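PDB 1HJS: beta-1,4-galactanase from Thielavia heterothallica, which hydrolyses the beta-1,4-galactosidic linkages of type I arabinogalactans and belongs to glycoside hydrolase family 53 of clan GH-A. Local coordinates for residues N134-G139 and I177-G182; N181-G186 and V211-F216; I125-V130 and S167-K172. One frame throughout, in Å; residues are numbered along the deposited sequence.

All three contacts reach the closed eight-stranded parallel barrel of the chain. Contacts 1 and 2 have centres about 10 Å apart at the C-terminal ends of neighbouring strands 129-132, 174-179 and 208-212. They share Asn-181 and Gly-182, and they meet where the hydroxyl of Ser-212 is reached by Glu-135 and His-178. Contact 3 joins the loops that lead into strands 129-132 and 174-179; its centre is about 22 Å from that of contact 1 and 28 Å from that of contact 2. Along the chain the segments of contacts 3 and 1 alternate, and contact 2 follows contact 3. Catalytic chemistry thus sits at one barrel end, plain packing at the other.

Contact 1: N134-G139 and I177-G182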
# COMPACT_ATOMS: atom_id res chain seq x y z
N ASN A 134 5.68 -5.55 -2.07
CA ASN A 134 5.06 -4.95 -0.90
C ASN A 134 6.05 -5.04 0.26
O ASN A 134 6.46 -6.13 0.63
CB ASN A 134 3.77 -5.69 -0.52
CG ASN A 134 3.03 -5.03 0.63
OD1 ASN A 134 2.31 -4.04 0.44
ND2 ASN A 134 3.20 -5.57 1.83
N GLU A 135 6.43 -3.88 0.80
CA GLU A 135 7.38 -3.80 1.91
C GLU A 135 8.59 -4.70 1.67
O GLU A 135 8.89 -5.58 2.48
CB GLU A 135 6.71 -4.18 3.23
CG GLU A 135 5.51 -3.30 3.58
CD GLU A 135 5.02 -3.49 5.00
OE1 GLU A 135 5.27 -4.57 5.57
OE2 GLU A 135 4.38 -2.57 5.55
N ILE A 136 9.29 -4.46 0.57
CA ILE A 136 10.44 -5.29 0.21
C ILE A 136 11.75 -4.83 0.87
O ILE A 136 12.82 -4.92 0.26
CB ILE A 136 10.62 -5.35 -1.32
CG1 ILE A 136 10.75 -3.93 -1.90
CG2 ILE A 136 9.43 -6.06 -1.95
CD1 ILE A 136 11.05 -3.92 -3.40
N ARG A 137 11.64 -4.38 2.11
CA ARG A 137 12.79 -3.90 2.88
C ARG A 137 13.83 -5.00 3.13
O ARG A 137 15.01 -4.72 3.34
CB ARG A 137 12.31 -3.35 4.22
CG ARG A 137 13.38 -2.69 5.05
CD ARG A 137 12.99 -2.80 6.52
NE ARG A 137 13.42 -4.06 7.09
CZ ARG A 137 12.87 -4.63 8.17
NH1 ARG A 137 11.86 -4.05 8.80
NH2 ARG A 137 13.37 -5.76 8.63
N ALA A 138 13.39 -6.25 3.13
CA ALA A 138 14.30 -7.37 3.32
C ALA A 138 14.36 -8.15 2.01
O ALA A 138 14.71 -9.33 1.98
CB ALA A 138 13.81 -8.27 4.46
N GLY A 139 14.01 -7.47 0.92
CA GLY A 139 14.03 -8.09 -0.39
C GLY A 139 12.69 -8.68 -0.78
O GLY A 139 11.65 -8.38 -0.18
N ILE A 177 8.21 1.63 -5.54
CA ILE A 177 8.96 0.68 -4.73
C ILE A 177 8.48 1.03 -3.33
O ILE A 177 8.48 2.19 -2.93
CB ILE A 177 10.48 0.88 -4.85
CG1 ILE A 177 10.96 0.35 -6.21
CG2 ILE A 177 11.20 0.14 -3.73
CD1 ILE A 177 12.44 0.56 -6.49
N HIS A 178 8.05 0.00 -2.60
CA HIS A 178 7.48 0.18 -1.27
C HIS A 178 8.25 -0.52 -0.15
O HIS A 178 8.41 -1.74 -0.16
CB HIS A 178 6.03 -0.34 -1.31
CG HIS A 178 5.36 -0.40 0.02
ND1 HIS A 178 4.29 -1.24 0.27
CD2 HIS A 178 5.58 0.27 1.18
CE1 HIS A 178 3.89 -1.08 1.52
NE2 HIS A 178 4.66 -0.18 2.09
N LEU A 179 8.70 0.27 0.82
CA LEU A 179 9.42 -0.22 1.99
C LEU A 179 8.61 0.10 3.25
O LEU A 179 7.81 1.04 3.26
CB LEU A 179 10.80 0.46 2.09
CG LEU A 179 11.99 -0.14 1.35
CD1 LEU A 179 11.61 -0.55 -0.05
CD2 LEU A 179 13.14 0.87 1.36
N ASP A 180 8.81 -0.67 4.31
CA ASP A 180 8.09 -0.43 5.56
C ASP A 180 8.84 0.63 6.37
O ASP A 180 9.82 1.21 5.90
CB ASP A 180 7.99 -1.73 6.36
CG ASP A 180 9.33 -2.18 6.91
OD1 ASP A 180 10.35 -2.04 6.19
OD2 ASP A 180 9.37 -2.69 8.05
N ASN A 181 8.36 0.89 7.59
CA ASN A 181 8.97 1.86 8.50
C ASN A 181 9.47 3.15 7.84
O ASN A 181 10.67 3.46 7.86
CB ASN A 181 10.13 1.20 9.26
CG ASN A 181 9.67 0.01 10.10
OD1 ASN A 181 8.52 -0.06 10.52
ND2 ASN A 181 10.58 -0.92 10.36
N GLY A 182 8.54 3.92 7.29
CA GLY A 182 8.90 5.17 6.63
C GLY A 182 9.64 6.16 7.51
O GLY A 182 10.31 7.05 7.01
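Glu-135, the proton donor, runs alongside the imidazole of His-178, with its CG 3.4 Å from CE1 and the carboxylate turned 69° from the ring plane. CG stands anti to the carbonyl carbon and the chain is extended beyond it (chi2 -168°), which carries the carboxylate past the ring. There the Asp-180 side chain crosses that of Glu-135 at about a right angle, its CB 3.7 Å from Glu-135 CD. The backbone N of Glu-135 lies over one face of the imidazole, toward the rim. OE2 of Glu-135 and NE2 of His-178 are 4.2 Å apart, and both hydrogen-bond to OG of Ser-212, which ties the acid, across strand 174-179, to the end of strand 208-212.

Farther out, the backbone is pinned by Ile-136 N, which donates to His-178 O (3.0 Å, N-H...O 147°). Beside this bond Ile-136 CG1 packs 3.9 Å from Leu-179 CD1. Arg-137, bent at its third torsion, brings NH1 to Asp-180 OD2 in a salt bridge whose hydrogen bond, at 2.9 Å, is weak in angle. Asn-134 runs alongside His-178 and sets OD1 at the edge of its ring, while Asn-134 ND2 is held by Ala-87 O and OD1 weakly by Arg-45. An Asn-Glu pair at the end of the fourth strand is the hallmark of clan GH-A.

Asp-180 OD2 stands 5.1 Å from Glu-135 OE1, and Asp-180 OD1 is buried without a polar partner; this negative neighbour would tend to favour the protonated acid, an effect that Arg-137 probably tempers.

Contact 2: N181-G186 and V211-F216; sequences NGWDWG and VSFYPF
Asn-181 begins the tight bend that follows strand 174-179, with its backbone in the left-handed region (phi 40°). It opens a type I beta turn closed by Asp-184 N, which donates to Asn-181 O at 2.9 Å. The next residue makes the direct bond to strand 208-212: Gly-182 N donates to Ser-212 O at 2.9 Å. The bond is almost straight (167°) and lies nearly along the carbonyl axis. Here the glycine backbone presses on a side chain, Gly-182 CA lying 3.4 Å from Val-211 CB. A CB on Gly-182 would run into Val-211 CG2, so the absence of a side chain is what permits this approach. The glycine carbonyl, for its part, accepts from Ser-229 OG.

These residues lie in the beta-alpha-beta unit of strand 174-179, helix 185-196 and strand 208-212 in the TIM barrel; the turn leads from the first strand into the helix and is tied back to the second strand at Ser-212, the residue whose hydroxyl holds the catalytic acid Glu-135.

Trp-183 holds CG in the crowded position between backbone N and carbonyl carbon (chi1 53°). The side chains of Trp-183 and Phe-213 cross at about a right angle, CD1 of Trp-183 lying 4.0 Å from CD1 of Phe-213, with that phenyl carbon at the indole edge. Over one indole face sit the CB atoms of Asn-181 and Asp-184. Trp-183 NE1 donates to a water at 3.1 Å, which reaches Tyr-214 O and Asn-181 OD1 only weakly. Phe-213 also packs on helix 270-285.

Asp-184 is the N-cap, its side chain capping a backbone N in the first turn of helix 185-196; OD2 also bonds Thr-187 OG1.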
# COMPACT_ATOMS: atom_id res chain seq x y z
N ASN A 181 8.36 0.89 7.59
CA ASN A 181 8.97 1.86 8.50
C ASN A 181 9.47 3.15 7.84
O ASN A 181 10.67 3.46 7.86
CB ASN A 181 10.13 1.20 9.26
CG ASN A 181 9.67 0.01 10.10
OD1 ASN A 181 8.52 -0.06 10.52
ND2 ASN A 181 10.58 -0.92 10.36
N GLY A 182 8.54 3.92 7.29
CA GLY A 182 8.90 5.17 6.63
C GLY A 182 9.64 6.16 7.51
O GLY A 182 10.31 7.05 7.01
N TRP A 183 9.51 6.00 8.83
CA TRP A 183 10.17 6.89 9.78
C TRP A 183 11.65 6.57 9.96
O TRP A 183 12.40 7.38 10.48
CB TRP A 183 9.49 6.77 11.15
CG TRP A 183 9.39 5.36 11.63
CD1 TRP A 183 8.34 4.50 11.44
CD2 TRP A 183 10.39 4.61 12.33
NE1 TRP A 183 8.63 3.27 11.97
CE2 TRP A 183 9.88 3.31 12.53
CE3 TRP A 183 11.67 4.92 12.81
CZ2 TRP A 183 10.61 2.31 13.19
CZ3 TRP A 183 12.40 3.92 13.46
CH2 TRP A 183 11.86 2.63 13.65
N ASP A 184 12.05 5.37 9.53
CA ASP A 184 13.43 4.91 9.67
C ASP A 184 14.32 5.30 8.50
O ASP A 184 14.53 4.50 7.58
CB ASP A 184 13.43 3.39 9.85
CG ASP A 184 14.80 2.84 10.20
OD1 ASP A 184 15.78 3.61 10.23
OD2 ASP A 184 14.89 1.61 10.46
N TRP A 185 14.84 6.53 8.53
CA TRP A 185 15.70 7.02 7.46
C TRP A 185 16.91 6.11 7.23
O TRP A 185 17.25 5.80 6.08
CB TRP A 185 16.18 8.44 7.77
CG TRP A 185 17.35 8.90 6.92
CD1 TRP A 185 18.58 9.30 7.37
CD2 TRP A 185 17.40 8.98 5.49
NE1 TRP A 185 19.39 9.63 6.30
CE2 TRP A 185 18.69 9.44 5.14
CE3 TRP A 185 16.47 8.71 4.47
CZ2 TRP A 185 19.08 9.63 3.81
CZ3 TRP A 185 16.86 8.90 3.14
CH2 TRP A 185 18.15 9.36 2.83
N GLY A 186 17.55 5.69 8.31
CA GLY A 186 18.72 4.83 8.18
C GLY A 186 18.46 3.62 7.30
O GLY A 186 19.28 3.28 6.44
N VAL A 211 6.02 4.33 1.54
CA VAL A 211 6.42 3.84 2.85
C VAL A 211 5.20 3.53 3.69
O VAL A 211 4.14 4.15 3.53
CB VAL A 211 7.25 4.89 3.63
CG1 VAL A 211 8.50 5.25 2.84
CG2 VAL A 211 6.41 6.13 3.91
N SER A 212 5.34 2.55 4.58
CA SER A 212 4.27 2.21 5.50
C SER A 212 4.58 3.07 6.73
O SER A 212 5.75 3.33 7.02
CB SER A 212 4.31 0.73 5.89
OG SER A 212 4.10 -0.11 4.78
N PHE A 213 3.55 3.52 7.43
CA PHE A 213 3.75 4.32 8.63
C PHE A 213 2.64 4.00 9.62
O PHE A 213 1.50 4.44 9.45
CB PHE A 213 3.74 5.82 8.31
CG PHE A 213 3.97 6.69 9.52
CD1 PHE A 213 5.21 6.71 10.16
CD2 PHE A 213 2.94 7.47 10.04
CE1 PHE A 213 5.42 7.49 11.30
CE2 PHE A 213 3.13 8.25 11.18
CZ PHE A 213 4.38 8.26 11.81
N TYR A 214 2.99 3.22 10.64
CA TYR A 214 2.05 2.81 11.68
C TYR A 214 2.55 3.32 13.03
O TYR A 214 3.76 3.37 13.27
CB TYR A 214 1.94 1.29 11.70
CG TYR A 214 1.19 0.71 10.52
CD1 TYR A 214 -0.20 0.82 10.43
CD2 TYR A 214 1.86 0.03 9.51
CE1 TYR A 214 -0.90 0.27 9.36
CE2 TYR A 214 1.17 -0.52 8.43
CZ TYR A 214 -0.21 -0.40 8.37
OH TYR A 214 -0.91 -0.97 7.32
N PRO A 215 1.63 3.70 13.92
CA PRO A 215 2.04 4.21 15.23
C PRO A 215 2.14 3.18 16.35
O PRO A 215 2.63 3.50 17.43
CB PRO A 215 0.95 5.23 15.53
CG PRO A 215 -0.29 4.50 15.03
CD PRO A 215 0.19 3.92 13.69
N PHE A 216 1.72 1.95 16.09
CA PHE A 216 1.71 0.93 17.13
C PHE A 216 2.66 -0.26 17.04
O PHE A 216 2.39 -1.31 17.62
CB PHE A 216 0.28 0.41 17.31
CG PHE A 216 -0.47 0.25 16.01
CD1 PHE A 216 0.02 -0.58 15.01
CD2 PHE A 216 -1.66 0.93 15.80
CE1 PHE A 216 -0.67 -0.73 13.80
CE2 PHE A 216 -2.36 0.78 14.60
CZ PHE A 216 -1.86 -0.05 13.60
O HOH W 1 6.56 1.29 13.05

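Contact 3: I125-V130 and S167-K172; sequences IQPTIV and SSLSPK
Leu-169 carries the tight half of this contact. With CG anti to the carbonyl carbon (chi1 -77°), it sends CD2 to within 3.4 Å of Ile-125 O and 4.0 Å of Pro-127 CD, crossing the proline at about a right angle. All three residues are buried; Leu-169 also touches Ala-117 of helix 102-122, and Pro-127 rests on Ile-78 of strand 75-80.

Toward solvent the contact thins to a few touches on exposed residues and a water, and no direct hydrogen bond spans the two segments. Gln-126, bent at its second torsion (chi2 82°), still brings CG within 3.2 Å of Ser-170 O and 4.0 Å of Pro-171 CD, against the exposed pair Ser-170 and Pro-171, whose joining peptide is cis. Its amide turns to helix 102-122, where NE2 bonds Gln-121 OE1, an oxygen that also accepts from Ser-170 N. An alanine in place of Gln-126 would remove the CG contacts and the hydrogen bond from NE2 to Gln-121 OE1, and would probably leave the Ser-170 to Pro-171 peptide less firmly packed. A single water links the backbones, donating to Pro-127 O and to Pro-171 O, each at 2.8 Å.

The second segment is braced from within by Lys-172, whose NZ donates to Ser-167 O at 2.6 Å from above the carbonyl plane and to Leu-169 O at 2.9 Å on an in-plane lone pair.

Both segments lead from helix to strand, 102-122 to 129-132 and 150-165 to 174-179, at the N-terminal end of neighbouring strands, as in a TIM barrel, away from the catalytic glutamates.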
# COMPACT_ATOMS: atom_id res chain seq x y z
N ILE A 125 -8.65 -1.54 -17.29
CA ILE A 125 -8.10 -1.02 -16.04
C ILE A 125 -6.67 -0.52 -16.21
O ILE A 125 -5.76 -1.30 -16.48
CB ILE A 125 -8.11 -2.10 -14.93
CG1 ILE A 125 -9.53 -2.63 -14.72
CG2 ILE A 125 -7.54 -1.53 -13.64
CD1 ILE A 125 -10.53 -1.57 -14.30
N GLN A 126 -6.48 0.79 -16.07
CA GLN A 126 -5.15 1.38 -16.16
C GLN A 126 -4.83 1.97 -14.79
O GLN A 126 -5.16 3.12 -14.51
CB GLN A 126 -5.10 2.50 -17.21
CG GLN A 126 -5.26 2.04 -18.66
CD GLN A 126 -6.72 1.85 -19.05
OE1 GLN A 126 -7.58 2.63 -18.67
NE2 GLN A 126 -6.98 0.81 -19.84
N PRO A 127 -4.20 1.17 -13.92
CA PRO A 127 -3.88 1.70 -12.59
C PRO A 127 -3.03 2.96 -12.66
O PRO A 127 -2.21 3.12 -13.56
CB PRO A 127 -3.17 0.53 -11.90
CG PRO A 127 -2.66 -0.30 -13.02
CD PRO A 127 -3.74 -0.22 -14.07
N THR A 128 -3.25 3.87 -11.72
CA THR A 128 -2.47 5.10 -11.69
C THR A 128 -1.13 4.82 -11.02
O THR A 128 -0.15 5.51 -11.26
CB THR A 128 -3.21 6.21 -10.91
OG1 THR A 128 -3.67 5.69 -9.66
CG2 THR A 128 -4.40 6.71 -11.71
N ILE A 129 -1.11 3.78 -10.18
CA ILE A 129 0.09 3.38 -9.46
C ILE A 129 0.23 1.87 -9.40
O ILE A 129 -0.76 1.15 -9.25
CB ILE A 129 0.06 3.89 -7.99
CG1 ILE A 129 -0.07 5.41 -7.95
CG2 ILE A 129 1.33 3.44 -7.25
CD1 ILE A 129 -0.22 5.96 -6.53
N VAL A 130 1.46 1.39 -9.53
CA VAL A 130 1.74 -0.04 -9.43
C VAL A 130 3.00 -0.19 -8.60
O VAL A 130 4.04 0.38 -8.94
CB VAL A 130 2.00 -0.69 -10.81
CG1 VAL A 130 2.44 -2.14 -10.61
CG2 VAL A 130 0.74 -0.64 -11.66
N SER A 167 4.39 -3.42 -21.30
CA SER A 167 2.99 -3.82 -21.39
C SER A 167 2.16 -2.88 -22.25
O SER A 167 2.64 -1.82 -22.67
CB SER A 167 2.36 -3.89 -20.00
OG SER A 167 2.10 -2.58 -19.50
N SER A 168 0.91 -3.27 -22.49
CA SER A 168 -0.01 -2.48 -23.30
C SER A 168 -0.79 -1.45 -22.49
O SER A 168 -1.66 -0.77 -23.03
CB SER A 168 -0.99 -3.41 -24.02
OG SER A 168 -1.75 -4.14 -23.07
N LEU A 169 -0.50 -1.35 -21.19
CA LEU A 169 -1.19 -0.39 -20.35
C LEU A 169 -1.05 1.01 -20.92
O LEU A 169 0.06 1.49 -21.15
CB LEU A 169 -0.62 -0.41 -18.92
CG LEU A 169 -1.05 -1.57 -18.02
CD1 LEU A 169 -0.25 -1.55 -16.72
CD2 LEU A 169 -2.55 -1.46 -17.72
N SER A 170 -2.18 1.66 -21.16
CA SER A 170 -2.17 3.01 -21.72
C SER A 170 -3.34 3.82 -21.16
O SER A 170 -4.50 3.52 -21.44
CB SER A 170 -2.25 2.95 -23.24
OG SER A 170 -2.09 4.24 -23.81
N PRO A 171 -3.05 4.87 -20.38
CA PRO A 171 -1.70 5.31 -20.02
C PRO A 171 -0.96 4.38 -19.06
O PRO A 171 -1.56 3.52 -18.41
CB PRO A 171 -1.94 6.68 -19.41
CG PRO A 171 -3.26 6.49 -18.72
CD PRO A 171 -4.06 5.74 -19.76
N LYS A 172 0.36 4.55 -18.99
CA LYS A 172 1.21 3.76 -18.10
C LYS A 172 1.02 4.23 -16.66
O LYS A 172 0.71 5.39 -16.41
CB LYS A 172 2.68 3.94 -18.47
CG LYS A 172 3.35 2.71 -19.02
CD LYS A 172 2.72 2.32 -20.31
CE LYS A 172 3.33 1.05 -20.88
NZ LYS A 172 2.68 0.78 -22.18
O HOH W 2 -1.91 1.95 -16.12